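PDB 6ABX: citrate synthase from Metallosphaera sedula, which catalyses the condensation of oxaloacetate with acetyl-CoA and water to give citrate and CoA, a step of the tricarboxylic acid cycle. Local coordinates for the interface of chains A and B. Coordinates in Å, arbitrary orientation; residue numbers count along the deposited sequence, not the author numbering. Chains: chain A/B, Citrate synthase.

The interface of chains A and B. Residues chain A 81, 97, 100-101, 104; chain B 81, 85, 93, 97, 101.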
ATOM      1  N   PHE A  81     -10.760  18.907   1.347  1.00 13.72           N
ATOM      2  CA  PHE A  81     -10.809  17.643   2.036  1.00 14.90           C
ATOM      3  C   PHE A  81     -10.117  17.698   3.404  1.00 13.86           C
ATOM      4  O   PHE A  81     -10.626  17.200   4.450  1.00 14.79           O
ATOM      5  CB  PHE A  81     -10.242  16.514   1.169  1.00 15.45           C
ATOM      6  CG  PHE A  81     -10.393  15.174   1.860  1.00 18.18           C
ATOM      7  CD1 PHE A  81     -11.575  14.460   1.781  1.00 19.65           C
ATOM      8  CD2 PHE A  81      -9.356  14.649   2.628  1.00 20.53           C
ATOM      9  CE1 PHE A  81     -11.713  13.238   2.426  1.00 22.25           C
ATOM     10  CE2 PHE A  81      -9.510  13.428   3.297  1.00 20.17           C
ATOM     11  CZ  PHE A  81     -10.688  12.733   3.196  1.00 22.25           C
ATOM     12  N   THR A  97      -5.276   9.375   2.198  1.00 11.70           N
ATOM     13  CA  THR A  97      -6.334   9.767   1.263  1.00 12.81           C
ATOM     14  C   THR A  97      -5.885  10.902   0.329  1.00 14.12           C
ATOM     15  O   THR A  97      -6.104  10.847  -0.913  1.00 13.49           O
ATOM     16  CB  THR A  97      -7.621  10.160   1.984  1.00 13.50           C
ATOM     17  OG1 THR A  97      -7.962   9.124   2.908  1.00 14.25           O
ATOM     18  CG2 THR A  97      -8.706  10.416   0.957  1.00 15.42           C
ATOM     19  N   SER A 100      -3.390   9.717  -2.244  1.00 13.92           N
ATOM     20  CA  SER A 100      -4.198   8.978  -3.223  1.00 12.66           C
ATOM     21  C   SER A 100      -4.853   9.946  -4.215  1.00 11.78           C
ATOM     22  O   SER A 100      -4.824   9.729  -5.428  1.00 13.37           O
ATOM     23  CB  SER A 100      -5.192   8.089  -2.531  1.00 13.36           C
ATOM     24  OG  SER A 100      -5.907   7.276  -3.486  1.00 12.93           O
ATOM     25  N   MET A 101      -5.403  11.044  -3.695  1.00 12.53           N
ATOM     26  CA  MET A 101      -6.018  12.082  -4.533  1.00 13.98           C
ATOM     27  C   MET A 101      -4.982  12.761  -5.422  1.00 13.93           C
ATOM     28  O   MET A 101      -5.240  13.003  -6.589  1.00 15.63           O
ATOM     29  CB  MET A 101      -6.745  13.139  -3.707  1.00 13.95           C
ATOM     30  CG  MET A 101      -7.907  12.614  -2.991  1.00 14.77           C
ATOM     31  SD  MET A 101      -8.566  13.782  -1.729  1.00 18.30           S
ATOM     32  CE  MET A 101      -9.199  15.105  -2.757  1.00 17.36           C
ATOM     33  N   LEU A 104      -4.395  10.479  -8.346  1.00 15.17           N
ATOM     34  CA  LEU A 104      -5.562  10.485  -9.189  1.00 16.30           C
ATOM     35  C   LEU A 104      -5.551  11.736 -10.059  1.00 16.05           C
ATOM     36  O   LEU A 104      -5.822  11.655 -11.245  1.00 18.14           O
ATOM     37  CB  LEU A 104      -6.801  10.446  -8.295  1.00 17.16           C
ATOM     38  CG  LEU A 104      -8.161  10.642  -8.975  1.00 20.59           C
ATOM     39  CD1 LEU A 104      -8.416   9.636 -10.049  1.00 22.56           C
ATOM     40  CD2 LEU A 104      -9.271  10.548  -7.936  1.00 21.87           C
TER
ATOM     41  N   PHE B  81     -17.574  12.716  -4.814  1.00 19.73           N
ATOM     42  CA  PHE B  81     -16.175  12.597  -5.194  1.00 18.69           C
ATOM     43  C   PHE B  81     -16.050  11.739  -6.459  1.00 17.48           C
ATOM     44  O   PHE B  81     -15.366  12.074  -7.409  1.00 15.75           O
ATOM     45  CB  PHE B  81     -15.349  12.048  -4.012  1.00 19.55           C
ATOM     46  CG  PHE B  81     -13.994  11.572  -4.443  1.00 21.38           C
ATOM     47  CD1 PHE B  81     -12.963  12.465  -4.650  1.00 24.22           C
ATOM     48  CD2 PHE B  81     -13.792  10.239  -4.746  1.00 23.94           C
ATOM     49  CE1 PHE B  81     -11.736  12.023  -5.102  1.00 23.61           C
ATOM     50  CE2 PHE B  81     -12.569   9.800  -5.222  1.00 28.55           C
ATOM     51  CZ  PHE B  81     -11.555  10.699  -5.427  1.00 24.71           C
ATOM     52  N   THR B  85     -14.805  12.928 -10.405  1.00 20.54           N
ATOM     53  CA  THR B  85     -13.528  12.416 -10.905  1.00 18.27           C
ATOM     54  C   THR B  85     -13.681  11.362 -12.012  1.00 18.76           C
ATOM     55  O   THR B  85     -12.723  11.064 -12.664  1.00 19.19           O
ATOM     56  CB  THR B  85     -12.665  11.853  -9.763  1.00 18.86           C
ATOM     57  OG1 THR B  85     -13.368  10.822  -9.053  1.00 18.14           O
ATOM     58  CG2 THR B  85     -12.310  12.941  -8.777  1.00 21.53           C
ATOM     59  N   ASP B  93      -7.444   4.365  -9.399  1.00 14.15           N
ATOM     60  CA  ASP B  93      -7.121   5.464  -8.472  1.00 15.92           C
ATOM     61  C   ASP B  93      -8.360   6.016  -7.770  1.00 13.93           C
ATOM     62  O   ASP B  93      -8.310   6.356  -6.592  1.00 14.74           O
ATOM     63  CB  ASP B  93      -6.353   6.608  -9.113  1.00 18.01           C
ATOM     64  CG  ASP B  93      -5.025   6.211  -9.727  1.00 21.30           C
ATOM     65  OD1 ASP B  93      -4.549   5.102  -9.427  1.00 21.33           O
ATOM     66  OD2 ASP B  93      -4.533   6.994 -10.569  1.00 25.10           O
ATOM     67  N   THR B  97      -8.897   5.694  -3.707  1.00 13.25           N
ATOM     68  CA  THR B  97      -9.224   6.874  -2.929  1.00 12.76           C
ATOM     69  C   THR B  97     -10.522   6.665  -2.132  1.00 12.61           C
ATOM     70  O   THR B  97     -10.594   7.061  -1.003  1.00 13.47           O
ATOM     71  CB  THR B  97      -9.300   8.121  -3.800  1.00 12.48           C
ATOM     72  OG1 THR B  97      -8.120   8.292  -4.564  1.00 12.62           O
ATOM     73  CG2 THR B  97      -9.539   9.338  -2.940  1.00 12.11           C
ATOM     74  N   MET B 101     -11.232   6.806   1.821  1.00 14.57           N
ATOM     75  CA  MET B 101     -12.201   7.686   2.461  1.00 15.13           C
ATOM     76  C   MET B 101     -13.115   6.888   3.416  1.00 15.20           C
ATOM     77  O   MET B 101     -13.465   7.335   4.518  1.00 15.56           O
ATOM     78  CB  MET B 101     -13.053   8.416   1.413  1.00 14.78           C
ATOM     79  CG  MET B 101     -12.292   9.417   0.679  1.00 17.17           C
ATOM     80  SD  MET B 101     -13.174  10.074  -0.787  1.00 19.21           S
ATOM     81  CE  MET B 101     -12.228  11.578  -1.057  1.00 24.33           C
TER
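A:Ser100 and B:Thr97 meet hydroxyl to hydroxyl across the dimer interface of citrate synthase, where helix 91-105 of one subunit runs roughly antiparallel to the same helix of the other near the two-fold axis. A:Ser100 OG and B:Thr97 OG1 are hydrogen bonded at 2.7 Å. The serine oxygen is anti to its backbone N (chi1 -175°), which swings it toward the partner helix. B:Thr97 OG1 also turns back on its own helix and donates to the carbonyl B:Asp93 O at 2.8 Å, the donor tilted 27° from the carbonyl plane. Its hydroxyl is thereby tied to both subunits.

The other branch of B:Thr97, CG2, points into the apolar part of the contact. There it packs on A:Met101 CG at 3.7 Å, the two side chains crossing at about a right angle, and it also faces the methyl of A:Thr97. A valine here would probably leave A:Ser100 OG without its mate across the interface and B:Asp93 O without its side-chain donor.

Further along, A:Leu104 and B:Phe81 reach toward each other tip to tip, leucine CD2 against ring CZ at 3.4 Å. The same CD2 touches the methyl of B:Thr85, while CD1 lies 3.8 Å from B:Asp93 CB, the leucine and aspartate side chains passing each other in opposite directions. The B:Phe81 ring is flanked by B:Met101 CE on one face and B:Thr85 OG1 on the other, both toward the rim.

The centre of the patch lies about 29 Å from A:Asp307, an expected catalytic residue, and the patch is likely to serve subunit assembly rather than catalysis. The two methionines break the symmetry: A:Met101, bent at its last torsion (chi3 68°), meets B:Thr97 through CG, whereas the extended chain of B:Met101 carries its methyl CE to the A:Phe81 ring, 3.9 Å from A:Phe81 CE1.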